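Side-chain contacts in putative electron transport related protein (Corynebacterium diphtheriae, PDB 4PQ1), which is probably a thioredoxin-like, DsbF-related thiol-disulfide oxidoreductase that exchanges electrons through a CxxC disulfide: residues 50-55 against 93-98; 67-72 against 148-153. One frame throughout, in Å; residues are numbered along the deposited sequence.

Interaction 1 borders the CxxC motif, whose Cys56-Cys59 disulfide is formed in this crystal; interaction 2 lies farther off, on a helix that follows the motif. In interaction 1, strand 46-52 and the turn after it meet helix 89-98, and the side chain of Trp52 touches Cys59. In interaction 2, helix 63-73 packs on the last helix, 147-156. Their centres are about 18 Å apart and their nearest atoms about 7 Å, so they do not touch. Helix 63-73 connects them. Its Ser63 meets Phe95 of interaction 1, its Leu66 meets Asn50, and its Val69 and Tyr72 carry interaction 2.

Interaction 1 of 2, residues 50-55 against 93-98; sequences NAWGQW and QDFVKD
The backbones of 50-55 and 93-98 come nearest at Gln54 and Phe95, where the two CA atoms lie 6.4 Å apart. Trp52, at the end of strand 46-52, points its side chain at helix 89-98. Its CG sits between the backbone N and the carbonyl carbon (chi1 71°). The outer corner of the indole therefore meets Phe95, with Trp52 CZ3 3.6 Å from Phe95 CD2. The two rings are tilted by 33°, neither parallel nor perpendicular, with centroids 5.5 Å apart. Val96 CG2 adds a looser contact, 4.1 Å from Trp52 CH2. This is the approach to the redox site of a thioredoxin-like fold: the strand ends at Trp52, and the chain runs on to Cys56 and Cys59. Trp52 also touches Cys59, and its NE1 is hydrogen-bonded to Ser105 OG. The indole thus has a polar tie at NE1 and apolar neighbours at its six-membered ring. Gln54 uses only its aliphatic root here. Gln54 CB lies 3.9 Å from Phe95 CB and equally close to Phe95 CG. The chain then bends at chi2 (80°) and carries the amide away from the helix. Ser63 and Arg60 also touch Phe95.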
loop_
_atom_site.group_PDB
_atom_site.type_symbol
_atom_site.label_atom_id
_atom_site.label_comp_id
_atom_site.label_asym_id
_atom_site.label_seq_id
_atom_site.Cartn_x
_atom_site.Cartn_y
_atom_site.Cartn_z
ATOM N N ASN A 50 0.117 0.171 1.077
ATOM C CA ASN A 50 -0.249 1.166 2.068
ATOM C C ASN A 50 0.988 1.777 2.692
ATOM O O ASN A 50 1.811 1.074 3.290
ATOM C CB ASN A 50 -1.141 0.542 3.142
ATOM C CG ASN A 50 -1.460 1.502 4.258
ATOM O OD1 ASN A 50 -0.909 1.383 5.344
ATOM N ND2 ASN A 50 -2.339 2.469 3.999
ATOM N N ALA A 51 1.138 3.085 2.501
ATOM C CA ALA A 51 2.218 3.840 3.129
ATOM C C ALA A 51 1.771 4.291 4.512
ATOM O O ALA A 51 0.700 4.893 4.667
ATOM C CB ALA A 51 2.607 5.029 2.281
ATOM N N TRP A 52 2.588 3.993 5.516
ATOM C CA TRP A 52 2.193 4.191 6.900
ATOM C C TRP A 52 3.414 4.452 7.770
ATOM O O TRP A 52 4.547 4.269 7.327
ATOM C CB TRP A 52 1.443 2.961 7.416
ATOM C CG TRP A 52 2.336 1.744 7.609
ATOM C CD1 TRP A 52 2.701 0.830 6.661
ATOM C CD2 TRP A 52 2.971 1.326 8.831
ATOM N NE1 TRP A 52 3.519 -0.139 7.218
ATOM C CE2 TRP A 52 3.698 0.148 8.549
ATOM C CE3 TRP A 52 2.978 1.820 10.136
ATOM C CZ2 TRP A 52 4.443 -0.527 9.526
ATOM C CZ3 TRP A 52 3.723 1.146 11.111
ATOM C CH2 TRP A 52 4.438 -0.018 10.797
ATOM N N GLY A 53 3.172 4.881 9.007
ATOM C CA GLY A 53 4.218 5.016 10.011
ATOM C C GLY A 53 3.498 4.969 11.342
ATOM O O GLY A 53 2.363 5.437 11.429
ATOM N N GLN A 54 4.119 4.398 12.371
ATOM C CA GLN A 54 3.477 4.329 13.689
ATOM C C GLN A 54 3.271 5.713 14.304
ATOM O O GLN A 54 2.453 5.871 15.204
ATOM C CB GLN A 54 4.282 3.435 14.640
ATOM C CG GLN A 54 5.719 3.863 14.854
ATOM C CD GLN A 54 5.850 5.003 15.842
ATOM O OE1 GLN A 54 5.272 4.966 16.933
ATOM N NE2 GLN A 54 6.597 6.035 15.458
ATOM N N TRP A 55 4.007 6.704 13.808
ATOM C CA TRP A 55 3.950 8.083 14.302
ATOM C C TRP A 55 2.708 8.809 13.799
ATOM O O TRP A 55 2.453 9.967 14.137
ATOM C CB TRP A 55 5.208 8.842 13.858
ATOM C CG TRP A 55 5.448 8.636 12.399
ATOM C CD1 TRP A 55 6.284 7.715 11.818
ATOM C CD2 TRP A 55 4.804 9.328 11.327
ATOM N NE1 TRP A 55 6.215 7.817 10.450
ATOM C CE2 TRP A 55 5.306 8.792 10.125
ATOM C CE3 TRP A 55 3.857 10.353 11.265
ATOM C CZ2 TRP A 55 4.880 9.241 8.879
ATOM C CZ3 TRP A 55 3.445 10.799 10.031
ATOM C CH2 TRP A 55 3.951 10.244 8.854
ATOM N N GLN A 93 8.473 -1.972 14.151
ATOM C CA GLN A 93 8.291 -3.403 14.380
ATOM C C GLN A 93 7.422 -3.694 15.601
ATOM O O GLN A 93 6.596 -4.613 15.580
ATOM C CB GLN A 93 9.631 -4.090 14.556
ATOM C CG GLN A 93 10.597 -3.835 13.452
ATOM C CD GLN A 93 11.981 -4.274 13.836
ATOM O OE1 GLN A 93 12.434 -4.031 14.963
ATOM N NE2 GLN A 93 12.666 -4.938 12.911
ATOM N N ASP A 94 7.615 -2.914 16.664
ATOM C CA ASP A 94 6.826 -3.066 17.882
ATOM C C ASP A 94 5.351 -2.836 17.593
ATOM O O ASP A 94 4.491 -3.553 18.095
ATOM C CB ASP A 94 7.304 -2.086 18.962
ATOM C CG ASP A 94 8.562 -2.568 19.693
ATOM O OD1 ASP A 94 8.811 -3.787 19.725
ATOM O OD2 ASP A 94 9.306 -1.720 20.243
ATOM N N PHE A 95 5.065 -1.815 16.792
ATOM C CA PHE A 95 3.692 -1.528 16.375
ATOM C C PHE A 95 3.043 -2.704 15.655
ATOM O O PHE A 95 1.845 -2.938 15.796
ATOM C CB PHE A 95 3.652 -0.294 15.473
ATOM C CG PHE A 95 2.277 0.051 14.991
ATOM C CD1 PHE A 95 1.426 0.813 15.779
ATOM C CD2 PHE A 95 1.828 -0.388 13.744
ATOM C CE1 PHE A 95 0.156 1.131 15.347
ATOM C CE2 PHE A 95 0.550 -0.071 13.299
ATOM C CZ PHE A 95 -0.288 0.694 14.107
ATOM N N VAL A 96 3.825 -3.445 14.880
ATOM C CA VAL A 96 3.256 -4.513 14.054
ATOM C C VAL A 96 2.894 -5.729 14.910
ATOM O O VAL A 96 1.851 -6.361 14.711
ATOM C CB VAL A 96 4.224 -4.914 12.907
ATOM C CG1 VAL A 96 4.079 -6.376 12.554
ATOM C CG2 VAL A 96 3.982 -4.034 11.680
ATOM N N LYS A 97 3.741 -6.046 15.881
ATOM C CA LYS A 97 3.429 -7.148 16.782
ATOM C C LYS A 97 2.316 -6.772 17.740
ATOM O O LYS A 97 1.507 -7.611 18.111
ATOM C CB LYS A 97 4.652 -7.582 17.590
ATOM C CG LYS A 97 4.347 -8.759 18.524
ATOM C CD LYS A 97 5.552 -9.195 19.343
ATOM C CE LYS A 97 5.327 -10.589 19.929
ATOM N NZ LYS A 97 5.068 -11.610 18.865
ATOM N N ASP A 98 2.296 -5.513 18.160
ATOM C CA ASP A 98 1.393 -5.078 19.216
ATOM C C ASP A 98 -0.041 -5.092 18.742
ATOM O O ASP A 98 -0.971 -5.264 19.535
ATOM C CB ASP A 98 1.757 -3.675 19.697
ATOM C CG ASP A 98 2.913 -3.675 20.672
ATOM O OD1 ASP A 98 3.515 -4.754 20.904
ATOM O OD2 ASP A 98 3.220 -2.582 21.193
#

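Interaction 2 of 2, residues 67-72 against 148-153; sequences QEVHEY and QDLIKV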
loop_
_atom_site.group_PDB
_atom_site.type_symbol
_atom_site.label_atom_id
_atom_site.label_comp_id
_atom_site.label_asym_id
_atom_site.label_seq_id
_atom_site.Cartn_x
_atom_site.Cartn_y
_atom_site.Cartn_z
ATOM N N GLN A 67 -5.795 -4.741 8.202
ATOM C CA GLN A 67 -5.648 -6.132 8.622
ATOM C C GLN A 67 -6.836 -6.934 8.118
ATOM O O GLN A 67 -6.701 -8.075 7.683
ATOM C CB GLN A 67 -5.538 -6.252 10.153
ATOM C CG GLN A 67 -5.277 -7.685 10.642
ATOM C CD GLN A 67 -4.011 -8.284 10.043
ATOM O OE1 GLN A 67 -3.067 -7.563 9.705
ATOM N NE2 GLN A 67 -3.979 -9.602 9.917
ATOM N N GLU A 68 -8.006 -6.317 8.170
ATOM C CA GLU A 68 -9.237 -6.966 7.764
ATOM C C GLU A 68 -9.189 -7.324 6.276
ATOM O O GLU A 68 -9.414 -8.474 5.887
ATOM C CB GLU A 68 -10.409 -6.042 8.066
ATOM C CG GLU A 68 -11.766 -6.645 7.876
ATOM C CD GLU A 68 -12.849 -5.650 8.216
ATOM O OE1 GLU A 68 -12.661 -4.872 9.186
ATOM O OE2 GLU A 68 -13.875 -5.638 7.501
ATOM N N VAL A 69 -8.872 -6.321 5.462
ATOM C CA VAL A 69 -8.686 -6.468 4.019
ATOM C C VAL A 69 -7.666 -7.545 3.693
ATOM O O VAL A 69 -7.894 -8.367 2.814
ATOM C CB VAL A 69 -8.239 -5.134 3.383
ATOM C CG1 VAL A 69 -7.914 -5.311 1.902
ATOM C CG2 VAL A 69 -9.311 -4.081 3.557
ATOM N N HIS A 70 -6.544 -7.546 4.405
ATOM C CA HIS A 70 -5.509 -8.554 4.181
ATOM C C HIS A 70 -6.072 -9.953 4.322
ATOM O O HIS A 70 -5.820 -10.832 3.495
ATOM C CB HIS A 70 -4.353 -8.381 5.149
ATOM C CG HIS A 70 -3.261 -9.383 4.959
ATOM N ND1 HIS A 70 -2.473 -9.420 3.830
ATOM C CD2 HIS A 70 -2.825 -10.389 5.753
ATOM C CE1 HIS A 70 -1.608 -10.411 3.929
ATOM N NE2 HIS A 70 -1.797 -11.015 5.090
ATOM N N GLU A 71 -6.845 -10.141 5.383
ATOM C CA GLU A 71 -7.512 -11.403 5.633
ATOM C C GLU A 71 -8.579 -11.702 4.580
ATOM O O GLU A 71 -8.740 -12.845 4.182
ATOM C CB GLU A 71 -8.138 -11.391 7.020
ATOM C CG GLU A 71 -7.110 -11.352 8.130
ATOM C CD GLU A 71 -7.745 -11.230 9.495
ATOM O OE1 GLU A 71 -8.958 -10.929 9.558
ATOM O OE2 GLU A 71 -7.037 -11.434 10.503
ATOM N N TYR A 72 -9.309 -10.677 4.149
ATOM C CA TYR A 72 -10.379 -10.848 3.172
ATOM C C TYR A 72 -9.807 -11.320 1.834
ATOM O O TYR A 72 -10.433 -12.109 1.129
ATOM C CB TYR A 72 -11.156 -9.536 2.999
ATOM C CG TYR A 72 -12.252 -9.556 1.944
ATOM C CD1 TYR A 72 -11.966 -9.301 0.604
ATOM C CD2 TYR A 72 -13.577 -9.801 2.292
ATOM C CE1 TYR A 72 -12.978 -9.306 -0.370
ATOM C CE2 TYR A 72 -14.596 -9.807 1.331
ATOM C CZ TYR A 72 -14.288 -9.560 0.009
ATOM O OH TYR A 72 -15.291 -9.569 -0.932
ATOM N N GLN A 148 -14.071 -1.189 3.779
ATOM C CA GLN A 148 -15.087 -1.302 2.743
ATOM C C GLN A 148 -14.714 -0.455 1.509
ATOM O O GLN A 148 -15.101 -0.792 0.379
ATOM C CB GLN A 148 -16.461 -0.911 3.304
ATOM C CG GLN A 148 -17.671 -1.452 2.522
ATOM C CD GLN A 148 -17.563 -2.935 2.175
ATOM O OE1 GLN A 148 -17.223 -3.294 1.048
ATOM N NE2 GLN A 148 -17.857 -3.797 3.142
ATOM N N ASP A 149 -13.969 0.634 1.726
ATOM C CA ASP A 149 -13.357 1.393 0.626
ATOM C C ASP A 149 -12.609 0.428 -0.275
ATOM O O ASP A 149 -12.812 0.387 -1.491
ATOM C CB ASP A 149 -12.369 2.456 1.135
ATOM C CG ASP A 149 -13.045 3.704 1.688
ATOM O OD1 ASP A 149 -14.072 4.152 1.127
ATOM O OD2 ASP A 149 -12.513 4.257 2.686
ATOM N N LEU A 150 -11.755 -0.370 0.352
ATOM C CA LEU A 150 -10.856 -1.257 -0.357
ATOM C C LEU A 150 -11.577 -2.463 -0.903
ATOM O O LEU A 150 -11.350 -2.850 -2.041
ATOM C CB LEU A 150 -9.728 -1.702 0.555
ATOM C CG LEU A 150 -8.948 -0.512 1.112
ATOM C CD1 LEU A 150 -7.846 -0.987 2.035
ATOM C CD2 LEU A 150 -8.371 0.310 -0.021
ATOM N N ILE A 151 -12.446 -3.052 -0.091
ATOM C CA ILE A 151 -13.171 -4.240 -0.504
ATOM C C ILE A 151 -14.016 -3.973 -1.760
ATOM O O ILE A 151 -14.056 -4.788 -2.660
ATOM C CB ILE A 151 -14.060 -4.779 0.644
ATOM C CG1 ILE A 151 -13.207 -5.592 1.620
ATOM C CG2 ILE A 151 -15.182 -5.666 0.097
ATOM C CD1 ILE A 151 -13.924 -5.946 2.893
ATOM N N LYS A 152 -14.664 -2.819 -1.817
ATOM C CA LYS A 152 -15.464 -2.456 -2.965
ATOM C C LYS A 152 -14.637 -2.462 -4.233
ATOM O O LYS A 152 -15.077 -2.978 -5.261
ATOM C CB LYS A 152 -16.108 -1.090 -2.762
ATOM C CG LYS A 152 -17.298 -1.149 -1.836
ATOM C CD LYS A 152 -18.066 0.157 -1.827
ATOM C CE LYS A 152 -19.385 -0.009 -1.081
ATOM N NZ LYS A 152 -20.169 1.258 -1.016
ATOM N N VAL A 153 -13.435 -1.902 -4.158
ATOM C CA VAL A 153 -12.520 -1.958 -5.277
ATOM C C VAL A 153 -12.107 -3.398 -5.510
ATOM O O VAL A 153 -12.118 -3.877 -6.651
ATOM C CB VAL A 153 -11.255 -1.124 -5.060
ATOM C CG1 VAL A 153 -10.364 -1.220 -6.314
ATOM C CG2 VAL A 153 -11.613 0.324 -4.739
#
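Tyr72 N donates a 2.8 Å hydrogen bond to Glu68 O, a regular bond of helix 63-73, and from this turn the Tyr72 ring reaches across to Ile151 of helix 147-156. The isoleucine lies over one face of the ring. Ile151 CG1 stands 4.0 Å from the centroid of the Tyr72 ring and only 9° off its normal, a CH-pi contact over the centre. CD1, at the end of the same branch, and the other branch, CG2, lie toward either end of the ring. Ile151 CD1 is 3.9 Å from Tyr72 CD2, near the root of the ring. Ile151 CG2 is 4.0 Å from Tyr72 CZ, near the hydroxyl end. Tyr72 keeps CG opposite its backbone N (chi1 177°), which extends the ring toward the partner helix. Its OH is hydrogen-bonded to Asp155 OD1 one turn beyond Ile151, so the phenol is held at its far end as well as on its face.

Deeper in the contact, Val69 meets Leu150. Val69 CG2 is 3.7 Å from Leu150 CD1 and 3.9 Å from Leu150 CB, and the two side chains cross at about a right angle. Leu150 continues inward to Thr128 and Val130 of strand 127-131 and to Phe141 of strand 137-141. Helix 63-73, which follows the short helix 57-61 at the CxxC motif, and the last helix lie on one face of the central sheet, as the corresponding helices do in thioredoxin folds.

Between the segments themselves the contact is apolar. Val69, Leu150 and Ile151 are buried, while Tyr72 is exposed. The arrangement implies an aliphatic interior, with one aromatic ring closing its outer side and the phenol-carboxylate bond to Asp155 helping to place its far end.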